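Local atomic coordinates of prolyl oligopeptidase (Novosphingobium capsulatum, PDB entry 1YR2), a protein that probably hydrolyses oligopeptides as a serine endopeptidase of family S9A, cutting on the carboxyl side of proline and, less commonly, alanine. Residues Leu98-Tyr108 against Phe506-Ser516; Tyr647-Ala655 against Glu705-Phe716. All coordinates share one frame; numbering follows the deposited sequence.

How the contacts relate
Contact 1 and contact 2 sit side by side in the alpha/beta-hydrolase part of the enzyme, their centres about 16 Å apart and on the same side of the chain's centre. Helix 699-717 joins them: one flank covers strand 649-654 of the mixed central sheet in contact 2, while another receives helix 95-105 and helix 508-514, the pair that forms contact 1. Gln710 NE2 probably donates to Gly509 O (2.8 Å) at the seam. Along the chain contact 1 closes before contact 2 opens. Helix 95-105 precedes the propeller strands and helix 508-514 follows them, so contact 1 brings together the chain on either side of the propeller.

Contact 1 (Leu98-Tyr108 against Phe506-Ser516)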
loop_
_atom_site.group_PDB
_atom_site.type_symbol
_atom_site.label_atom_id
_atom_site.label_comp_id
_atom_site.label_asym_id
_atom_site.label_seq_id
_atom_site.Cartn_x
_atom_site.Cartn_y
_atom_site.Cartn_z
ATOM N N LEU A 98 -22.021 3.129 13.094
ATOM C CA LEU A 98 -20.827 2.778 12.303
ATOM C C LEU A 98 -20.658 3.688 11.106
ATOM O O LEU A 98 -19.535 4.103 10.815
ATOM C CB LEU A 98 -20.860 1.334 11.849
ATOM C CG LEU A 98 -20.728 0.322 12.993
ATOM C CD1 LEU A 98 -21.377 -1.034 12.586
ATOM C CD2 LEU A 98 -19.304 0.086 13.469
ATOM N N GLU A 99 -21.752 3.965 10.392
ATOM C CA GLU A 99 -21.726 4.874 9.235
ATOM C C GLU A 99 -21.249 6.270 9.655
ATOM O O GLU A 99 -20.514 6.902 8.933
ATOM C CB GLU A 99 -23.072 5.019 8.553
ATOM C CG GLU A 99 -23.016 5.887 7.299
ATOM C CD GLU A 99 -24.364 6.063 6.586
ATOM O OE1 GLU A 99 -25.275 6.748 7.128
ATOM O OE2 GLU A 99 -24.516 5.528 5.453
ATOM N N LYS A 100 -21.717 6.722 10.813
ATOM C CA LYS A 100 -21.359 8.036 11.331
ATOM C C LYS A 100 -19.855 8.070 11.691
ATOM O O LYS A 100 -19.192 9.067 11.411
ATOM C CB LYS A 100 -22.189 8.355 12.557
ATOM C CG LYS A 100 -21.941 9.708 13.200
ATOM C CD LYS A 100 -22.838 9.876 14.439
ATOM C CE LYS A 100 -22.230 10.857 15.455
ATOM N NZ LYS A 100 -22.517 12.265 15.099
ATOM N N ARG A 101 -19.359 7.031 12.352
ATOM C CA ARG A 101 -17.946 6.987 12.692
ATOM C C ARG A 101 -17.094 7.020 11.420
ATOM O O ARG A 101 -16.129 7.801 11.342
ATOM C CB ARG A 101 -17.589 5.760 13.523
ATOM C CG ARG A 101 -16.193 5.825 14.127
ATOM C CD ARG A 101 -16.107 6.860 15.210
ATOM N NE ARG A 101 -14.756 7.269 15.528
ATOM C CZ ARG A 101 -14.122 8.315 14.978
ATOM N NH1 ARG A 101 -14.629 8.996 13.934
ATOM N NH2 ARG A 101 -12.912 8.603 15.393
ATOM N N MET A 102 -17.433 6.192 10.435
ATOM C CA MET A 102 -16.613 6.076 9.239
ATOM C C MET A 102 -16.592 7.381 8.446
ATOM O O MET A 102 -15.533 7.817 8.054
ATOM C CB MET A 102 -17.042 4.970 8.313
ATOM C CG MET A 102 -16.017 4.806 7.183
ATOM S SD MET A 102 -16.164 3.288 6.428
ATOM C CE MET A 102 -14.789 3.462 5.061
ATOM N N LYS A 103 -17.752 7.997 8.258
ATOM C CA LYS A 103 -17.822 9.275 7.577
ATOM C C LYS A 103 -16.847 10.268 8.261
ATOM O O LYS A 103 -16.159 11.017 7.599
ATOM C CB LYS A 103 -19.249 9.829 7.624
ATOM C CG LYS A 103 -20.234 9.236 6.596
ATOM C CD LYS A 103 -21.575 10.054 6.540
ATOM C CE LYS A 103 -22.652 9.335 5.714
ATOM N NZ LYS A 103 -24.064 9.739 6.108
ATOM N N ALA A 104 -16.797 10.277 9.580
ATOM C CA ALA A 104 -16.020 11.281 10.288
ATOM C C ALA A 104 -14.495 11.027 10.173
ATOM O O ALA A 104 -13.720 11.961 10.360
ATOM C CB ALA A 104 -16.428 11.347 11.718
ATOM N N LEU A 105 -14.123 9.799 9.805
ATOM C CA LEU A 105 -12.714 9.357 9.689
ATOM C C LEU A 105 -12.062 9.602 8.325
ATOM O O LEU A 105 -10.823 9.503 8.213
ATOM C CB LEU A 105 -12.614 7.862 9.976
ATOM C CG LEU A 105 -12.819 7.406 11.414
ATOM C CD1 LEU A 105 -12.877 5.915 11.503
ATOM C CD2 LEU A 105 -11.701 7.887 12.253
ATOM N N ILE A 106 -12.851 9.902 7.288
ATOM C CA ILE A 106 -12.328 9.969 5.882
ATOM C C ILE A 106 -11.452 11.165 5.514
ATOM O O ILE A 106 -10.423 11.005 4.867
ATOM C CB ILE A 106 -13.514 9.951 4.840
ATOM C CG1 ILE A 106 -14.320 8.674 4.951
ATOM C CG2 ILE A 106 -12.963 10.093 3.374
ATOM C CD1 ILE A 106 -13.431 7.425 4.992
ATOM N N ASP A 107 -11.887 12.362 5.870
ATOM C CA ASP A 107 -11.290 13.590 5.387
ATOM C C ASP A 107 -10.518 14.193 6.547
ATOM O O ASP A 107 -11.080 14.483 7.635
ATOM C CB ASP A 107 -12.346 14.576 4.831
ATOM C CG ASP A 107 -13.153 13.971 3.665
ATOM O OD1 ASP A 107 -12.538 13.489 2.680
ATOM O OD2 ASP A 107 -14.416 13.880 3.659
ATOM N N TYR A 108 -9.214 14.333 6.342
ATOM C CA TYR A 108 -8.384 15.004 7.316
ATOM C C TYR A 108 -7.182 15.611 6.584
ATOM O O TYR A 108 -6.828 15.171 5.490
ATOM C CB TYR A 108 -7.919 14.005 8.388
ATOM C CG TYR A 108 -7.418 12.700 7.828
ATOM C CD1 TYR A 108 -6.078 12.543 7.460
ATOM C CD2 TYR A 108 -8.282 11.629 7.610
ATOM C CE1 TYR A 108 -5.616 11.356 6.890
ATOM C CE2 TYR A 108 -7.801 10.413 7.067
ATOM C CZ TYR A 108 -6.495 10.293 6.702
ATOM O OH TYR A 108 -6.023 9.105 6.154
ATOM N N PHE A 506 -2.944 2.399 7.180
ATOM C CA PHE A 506 -4.128 2.973 7.801
ATOM C C PHE A 506 -5.331 2.752 6.918
ATOM O O PHE A 506 -5.368 3.232 5.787
ATOM C CB PHE A 506 -3.959 4.488 8.137
ATOM C CG PHE A 506 -5.196 5.059 8.749
ATOM C CD1 PHE A 506 -5.497 4.782 10.034
ATOM C CD2 PHE A 506 -6.103 5.777 7.985
ATOM C CE1 PHE A 506 -6.702 5.225 10.634
ATOM C CE2 PHE A 506 -7.298 6.244 8.551
ATOM C CZ PHE A 506 -7.592 5.957 9.883
ATOM N N SER A 507 -6.325 2.037 7.445
ATOM C CA SER A 507 -7.594 1.794 6.806
ATOM C C SER A 507 -8.678 2.472 7.633
ATOM O O SER A 507 -8.857 2.118 8.803
ATOM C CB SER A 507 -7.891 0.274 6.821
ATOM O OG SER A 507 -9.227 0.011 6.468
ATOM N N ALA A 508 -9.400 3.385 7.023
ATOM C CA ALA A 508 -10.524 4.032 7.682
ATOM C C ALA A 508 -11.619 3.011 8.063
ATOM O O ALA A 508 -12.246 3.120 9.115
ATOM C CB ALA A 508 -11.087 5.131 6.805
ATOM N N GLY A 509 -11.872 2.026 7.204
ATOM C CA GLY A 509 -12.792 0.956 7.539
ATOM C C GLY A 509 -12.390 0.152 8.762
ATOM O O GLY A 509 -13.179 0.004 9.689
ATOM N N PHE A 510 -11.146 -0.260 8.838
ATOM C CA PHE A 510 -10.701 -1.040 10.012
ATOM C C PHE A 510 -10.724 -0.174 11.262
ATOM O O PHE A 510 -11.111 -0.650 12.341
ATOM C CB PHE A 510 -9.359 -1.695 9.828
ATOM C CG PHE A 510 -9.356 -2.768 8.742
ATOM C CD1 PHE A 510 -10.516 -3.514 8.457
ATOM C CD2 PHE A 510 -8.231 -2.997 8.011
ATOM C CE1 PHE A 510 -10.526 -4.459 7.400
ATOM C CE2 PHE A 510 -8.220 -3.970 6.988
ATOM C CZ PHE A 510 -9.361 -4.675 6.678
ATOM N N MET A 511 -10.395 1.091 11.111
ATOM C CA MET A 511 -10.395 2.019 12.252
ATOM C C MET A 511 -11.787 2.227 12.834
ATOM O O MET A 511 -11.945 2.452 14.044
ATOM C CB MET A 511 -9.802 3.345 11.837
ATOM C CG MET A 511 -9.513 4.311 12.978
ATOM S SD MET A 511 -8.168 3.659 14.047
ATOM C CE MET A 511 -8.817 4.206 15.471
ATOM N N THR A 512 -12.790 2.189 11.971
ATOM C CA THR A 512 -14.181 2.312 12.391
ATOM C C THR A 512 -14.508 1.176 13.377
ATOM O O THR A 512 -15.162 1.402 14.408
ATOM C CB THR A 512 -15.125 2.248 11.141
ATOM O OG1 THR A 512 -14.858 3.348 10.267
ATOM C CG2 THR A 512 -16.639 2.359 11.533
ATOM N N TRP A 513 -14.118 -0.054 13.032
ATOM C CA TRP A 513 -14.348 -1.195 13.902
ATOM C C TRP A 513 -13.602 -1.033 15.219
ATOM O O TRP A 513 -14.202 -1.181 16.272
ATOM C CB TRP A 513 -13.902 -2.493 13.236
ATOM C CG TRP A 513 -14.103 -3.738 13.969
ATOM C CD1 TRP A 513 -13.205 -4.393 14.736
ATOM C CD2 TRP A 513 -15.300 -4.539 13.986
ATOM N NE1 TRP A 513 -13.759 -5.542 15.236
ATOM C CE2 TRP A 513 -15.042 -5.660 14.788
ATOM C CE3 TRP A 513 -16.544 -4.424 13.378
ATOM C CZ2 TRP A 513 -15.970 -6.674 14.987
ATOM C CZ3 TRP A 513 -17.486 -5.452 13.571
ATOM C CH2 TRP A 513 -17.194 -6.541 14.385
ATOM N N ILE A 514 -12.318 -0.718 15.159
ATOM C CA ILE A 514 -11.488 -0.587 16.372
ATOM C C ILE A 514 -11.988 0.540 17.281
ATOM O O ILE A 514 -12.071 0.374 18.508
ATOM C CB ILE A 514 -10.043 -0.347 15.976
ATOM C CG1 ILE A 514 -9.504 -1.535 15.124
ATOM C CG2 ILE A 514 -9.194 -0.054 17.235
ATOM C CD1 ILE A 514 -8.340 -1.157 14.222
ATOM N N ASP A 515 -12.354 1.675 16.678
ATOM C CA ASP A 515 -12.869 2.800 17.444
ATOM C C ASP A 515 -14.365 2.729 17.707
ATOM O O ASP A 515 -14.982 3.717 18.156
ATOM C CB ASP A 515 -12.465 4.101 16.816
ATOM C CG ASP A 515 -12.583 5.269 17.795
ATOM O OD1 ASP A 515 -12.318 5.099 19.012
ATOM O OD2 ASP A 515 -12.940 6.380 17.430
ATOM N N SER A 516 -14.943 1.540 17.470
ATOM C CA SER A 516 -16.277 1.204 17.954
ATOM C C SER A 516 -16.239 0.148 19.095
ATOM O O SER A 516 -17.274 -0.286 19.551
ATOM C CB SER A 516 -17.126 0.712 16.772
ATOM O OG SER A 516 -17.302 1.768 15.831
#
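Thr512 enters helix 95-105 as a knob into a hole, surrounded by Leu98, Arg101, Met102 and Leu105, where this N-terminal helix packs on helix 508-514 of the alpha/beta-hydrolase domain. The axes of 98-105 and 508-514 approach to 9.1 Å with 131° between their directions, and the 397 intervening residues include the beta-propeller. The two branches of Thr512 have different neighbours: the methyl CG2 lies 3.5 Å from Leu98 O and also meets Leu98 CD2, whereas OG1 faces Met102 CB and Leu105 CD1. With OG1 beside its own backbone N (chi1 -63°), the hydroxyl reaches back to donate to Ala508 O at 2.9 Å; Thr512 N approaches that same oxygen from the opposite face of the carbonyl plane. A polar atom thus lies among apolar side chains with its proton used inside its own helix.

Leu105 CD1 continues the apolar layer to Met511 CG, and Ile106 CD1 closes on Ala508 CB at 3.7 Å. Met102, extended beyond CG, carries CE to the backbone of Gly509. Farther out, the Tyr108 hydroxyl lies against CD2 and CE2 of Phe506, with Pro431 touching both residues.

At the other margin Arg101 bends at its second torsion and meets Asp515 in a salt bridge. Asp515 OD1 has a second basic partner, Arg481, and Arg101 NH2 also bonds to Thr453 OG1. The guanidinium and carboxylate planes are 69° apart, yet NE (2.8 Å) and NH2 (3.0 Å) of Arg101 both converge, side-on, on the single oxygen OD2 of Asp515, which lies in the guanidinium plane.

Contact 2 (Tyr647-Ala655 against Glu705-Phe716); sequences YPAILVTTA and ETADVQAFLAHF
Phe712 and Phe716, one turn apart on helix 699-717, turn ring faces to Leu651 CB and Ala649 CB of strand 649-654. The strand belongs to the central sheet of the alpha/beta-hydrolase fold, and the helix lies across one side of that sheet, its segment 705-716 running nearly antiparallel to the strand, at 171°. Phe712 has CG anti to its backbone N (chi1 -175°), which sets the ring against Leu651 CB and the backbone at Ile650. Leu651 CB sits over one face, 3.9 Å from the ring centroid, Phe716 CD2 lies over the opposite face, and Ile650 N comes to the edge. Phe716 takes a different first torsion, with CG beside the backbone N (chi1 -75°), and offers a face to Ala649 CB, 3.6 Å from its centroid; His715 CD2 covers the reverse face.

Leu651 directs CD2 onto the helix backbone at Val709 CA (3.8 Å) and onto Phe712 CB. Next along the strand, Thr653 divides its branches: CG2 packs against Val709 CG2 at 3.8 Å, while OG1 turns to the polar end. There the extended Glu705 chain brings up OE2, and a water bridges the two, lying 2.8 Å from Thr653 OG1 and donating to Glu705 OE2 at 2.7 Å.

No direct hydrogen bond joins strand and helix, so their association rests on CH-pi and aliphatic contacts, with the water providing a polar bridge at the Glu705 end.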
loop_
_atom_site.group_PDB
_atom_site.type_symbol
_atom_site.label_atom_id
_atom_site.label_comp_id
_atom_site.label_asym_id
_atom_site.label_seq_id
_atom_site.Cartn_x
_atom_site.Cartn_y
_atom_site.Cartn_z
ATOM N N TYR A 647 -23.768 -22.987 9.467
ATOM C CA TYR A 647 -22.783 -22.071 8.932
ATOM C C TYR A 647 -22.889 -20.742 9.674
ATOM O O TYR A 647 -23.936 -20.389 10.203
ATOM C CB TYR A 647 -23.018 -21.845 7.416
ATOM C CG TYR A 647 -22.222 -22.810 6.526
ATOM C CD1 TYR A 647 -22.195 -24.195 6.783
ATOM C CD2 TYR A 647 -21.475 -22.346 5.474
ATOM C CE1 TYR A 647 -21.480 -25.053 5.986
ATOM C CE2 TYR A 647 -20.723 -23.225 4.660
ATOM C CZ TYR A 647 -20.769 -24.555 4.902
ATOM O OH TYR A 647 -19.997 -25.377 4.132
ATOM N N PRO A 648 -21.821 -19.969 9.636
ATOM C CA PRO A 648 -21.884 -18.602 10.124
ATOM C C PRO A 648 -22.877 -17.766 9.309
ATOM O O PRO A 648 -23.336 -18.146 8.214
ATOM C CB PRO A 648 -20.469 -18.072 9.898
ATOM C CG PRO A 648 -19.696 -19.129 9.268
ATOM C CD PRO A 648 -20.517 -20.304 9.030
ATOM N N ALA A 649 -23.195 -16.615 9.848
ATOM C CA ALA A 649 -23.860 -15.574 9.029
ATOM C C ALA A 649 -22.843 -15.145 7.979
ATOM O O ALA A 649 -21.672 -14.967 8.298
ATOM C CB ALA A 649 -24.267 -14.405 9.883
ATOM N N ILE A 650 -23.282 -14.946 6.737
ATOM C CA ILE A 650 -22.396 -14.649 5.643
ATOM C C ILE A 650 -22.989 -13.557 4.794
ATOM O O ILE A 650 -24.175 -13.632 4.441
ATOM C CB ILE A 650 -22.159 -15.898 4.745
ATOM C CG1 ILE A 650 -21.520 -17.042 5.525
ATOM C CG2 ILE A 650 -21.294 -15.541 3.537
ATOM C CD1 ILE A 650 -21.457 -18.365 4.770
ATOM N N LEU A 651 -22.196 -12.521 4.523
ATOM C CA LEU A 651 -22.611 -11.433 3.642
ATOM C C LEU A 651 -21.562 -11.379 2.548
ATOM O O LEU A 651 -20.445 -10.831 2.728
ATOM C CB LEU A 651 -22.697 -10.106 4.401
ATOM C CG LEU A 651 -23.169 -8.861 3.654
ATOM C CD1 LEU A 651 -24.553 -9.097 3.115
ATOM C CD2 LEU A 651 -23.088 -7.653 4.576
ATOM N N VAL A 652 -21.922 -11.969 1.421
ATOM C CA VAL A 652 -21.141 -11.908 0.202
ATOM C C VAL A 652 -21.287 -10.505 -0.433
ATOM O O VAL A 652 -22.392 -9.950 -0.495
ATOM C CB VAL A 652 -21.616 -12.986 -0.766
ATOM C CG1 VAL A 652 -20.801 -12.982 -2.052
ATOM C CG2 VAL A 652 -21.689 -14.360 -0.045
ATOM N N THR A 653 -20.202 -9.891 -0.871
ATOM C CA THR A 653 -20.334 -8.563 -1.536
ATOM C C THR A 653 -19.658 -8.545 -2.870
ATOM O O THR A 653 -18.570 -9.131 -3.049
ATOM C CB THR A 653 -19.757 -7.414 -0.678
ATOM O OG1 THR A 653 -18.367 -7.660 -0.487
ATOM C CG2 THR A 653 -20.347 -7.372 0.728
ATOM N N THR A 654 -20.294 -7.882 -3.829
ATOM C CA THR A 654 -19.703 -7.695 -5.162
ATOM C C THR A 654 -20.552 -6.664 -5.889
ATOM O O THR A 654 -21.681 -6.436 -5.487
ATOM C CB THR A 654 -19.682 -9.027 -5.990
ATOM O OG1 THR A 654 -19.263 -8.787 -7.335
ATOM C CG2 THR A 654 -21.105 -9.600 -6.175
ATOM N N ALA A 655 -20.001 -6.031 -6.924
ATOM C CA ALA A 655 -20.823 -5.259 -7.859
ATOM C C ALA A 655 -21.405 -6.240 -8.862
ATOM O O ALA A 655 -20.991 -7.413 -8.894
ATOM C CB ALA A 655 -20.001 -4.194 -8.575
ATOM N N GLU A 705 -21.057 0.606 1.965
ATOM C CA GLU A 705 -20.756 -0.834 1.951
ATOM C C GLU A 705 -20.113 -1.265 3.281
ATOM O O GLU A 705 -20.513 -2.249 3.877
ATOM C CB GLU A 705 -19.801 -1.213 0.815
ATOM C CG GLU A 705 -19.595 -2.728 0.732
ATOM C CD GLU A 705 -18.744 -3.165 -0.469
ATOM O OE1 GLU A 705 -18.924 -2.615 -1.584
ATOM O OE2 GLU A 705 -17.914 -4.080 -0.320
ATOM N N THR A 706 -19.147 -0.477 3.738
ATOM C CA THR A 706 -18.430 -0.742 4.964
ATOM C C THR A 706 -19.395 -0.723 6.158
ATOM O O THR A 706 -19.348 -1.576 7.016
ATOM C CB THR A 706 -17.361 0.310 5.168
ATOM O OG1 THR A 706 -16.371 0.196 4.126
ATOM C CG2 THR A 706 -16.623 0.038 6.491
ATOM N N ALA A 707 -20.261 0.266 6.210
ATOM C CA ALA A 707 -21.224 0.354 7.296
ATOM C C ALA A 707 -22.151 -0.885 7.330
ATOM O O ALA A 707 -22.428 -1.396 8.382
ATOM C CB ALA A 707 -22.065 1.610 7.165
ATOM N N ASP A 708 -22.639 -1.306 6.172
ATOM C CA ASP A 708 -23.484 -2.505 6.026
ATOM C C ASP A 708 -22.744 -3.761 6.501
ATOM O O ASP A 708 -23.236 -4.543 7.303
ATOM C CB ASP A 708 -23.833 -2.720 4.556
ATOM C CG ASP A 708 -25.012 -1.863 4.075
ATOM O OD1 ASP A 708 -25.703 -1.185 4.904
ATOM O OD2 ASP A 708 -25.334 -1.808 2.855
ATOM N N VAL A 709 -21.561 -3.951 5.964
ATOM C CA VAL A 709 -20.781 -5.137 6.303
ATOM C C VAL A 709 -20.481 -5.116 7.781
ATOM O O VAL A 709 -20.662 -6.107 8.461
ATOM C CB VAL A 709 -19.491 -5.193 5.451
ATOM C CG1 VAL A 709 -18.507 -6.258 5.928
ATOM C CG2 VAL A 709 -19.821 -5.426 3.987
ATOM N N GLN A 710 -19.961 -4.015 8.297
ATOM C CA GLN A 710 -19.606 -4.013 9.696
ATOM C C GLN A 710 -20.810 -4.123 10.638
ATOM O O GLN A 710 -20.717 -4.701 11.709
ATOM C CB GLN A 710 -18.696 -2.842 10.028
ATOM C CG GLN A 710 -17.298 -3.038 9.464
ATOM C CD GLN A 710 -16.301 -1.982 9.910
ATOM O OE1 GLN A 710 -16.601 -1.159 10.817
ATOM N NE2 GLN A 710 -15.106 -2.019 9.332
ATOM N N ALA A 711 -21.931 -3.541 10.274
ATOM C CA ALA A 711 -23.151 -3.716 11.071
ATOM C C ALA A 711 -23.544 -5.199 11.114
ATOM O O ALA A 711 -23.932 -5.706 12.173
ATOM C CB ALA A 711 -24.280 -2.906 10.460
ATOM N N PHE A 712 -23.464 -5.877 9.969
ATOM C CA PHE A 712 -23.760 -7.329 9.883
ATOM C C PHE A 712 -22.790 -8.104 10.776
ATOM O O PHE A 712 -23.183 -8.881 11.650
ATOM C CB PHE A 712 -23.676 -7.762 8.427
ATOM C CG PHE A 712 -24.074 -9.179 8.159
ATOM C CD1 PHE A 712 -23.123 -10.180 8.145
ATOM C CD2 PHE A 712 -25.358 -9.483 7.795
ATOM C CE1 PHE A 712 -23.512 -11.484 7.827
ATOM C CE2 PHE A 712 -25.755 -10.791 7.466
ATOM C CZ PHE A 712 -24.845 -11.772 7.487
ATOM N N LEU A 713 -21.508 -7.899 10.580
ATOM C CA LEU A 713 -20.505 -8.583 11.418
ATOM C C LEU A 713 -20.660 -8.248 12.916
ATOM O O LEU A 713 -20.495 -9.128 13.775
ATOM C CB LEU A 713 -19.077 -8.250 10.959
ATOM C CG LEU A 713 -18.759 -8.571 9.493
ATOM C CD1 LEU A 713 -17.281 -8.232 9.163
ATOM C CD2 LEU A 713 -19.053 -10.047 9.168
ATOM N N ALA A 714 -20.915 -6.985 13.243
ATOM C CA ALA A 714 -21.155 -6.592 14.644
ATOM C C ALA A 714 -22.355 -7.283 15.261
ATOM O O ALA A 714 -22.315 -7.704 16.390
ATOM C CB ALA A 714 -21.382 -5.082 14.749
ATOM N N HIS A 715 -23.435 -7.339 14.512
ATOM C CA HIS A 715 -24.690 -7.938 14.988
ATOM C C HIS A 715 -24.442 -9.397 15.388
ATOM O O HIS A 715 -24.797 -9.818 16.485
ATOM C CB HIS A 715 -25.730 -7.860 13.892
ATOM C CG HIS A 715 -27.079 -8.341 14.315
ATOM N ND1 HIS A 715 -27.855 -7.652 15.223
ATOM C CD2 HIS A 715 -27.782 -9.448 13.975
ATOM C CE1 HIS A 715 -28.989 -8.308 15.417
ATOM N NE2 HIS A 715 -28.977 -9.396 14.667
ATOM N N PHE A 716 -23.696 -10.124 14.542
ATOM C CA PHE A 716 -23.504 -11.553 14.739
ATOM C C PHE A 716 -22.311 -11.900 15.650
ATOM O O PHE A 716 -22.171 -13.057 16.054
ATOM C CB PHE A 716 -23.461 -12.264 13.380
ATOM C CG PHE A 716 -24.805 -12.375 12.778
ATOM C CD1 PHE A 716 -25.739 -13.256 13.334
ATOM C CD2 PHE A 716 -25.203 -11.549 11.730
ATOM C CE1 PHE A 716 -27.061 -13.292 12.852
ATOM C CE2 PHE A 716 -26.502 -11.608 11.229
ATOM C CZ PHE A 716 -27.429 -12.473 11.789
HETATM O O HOH W 1 -17.231 -5.816 -2.254
#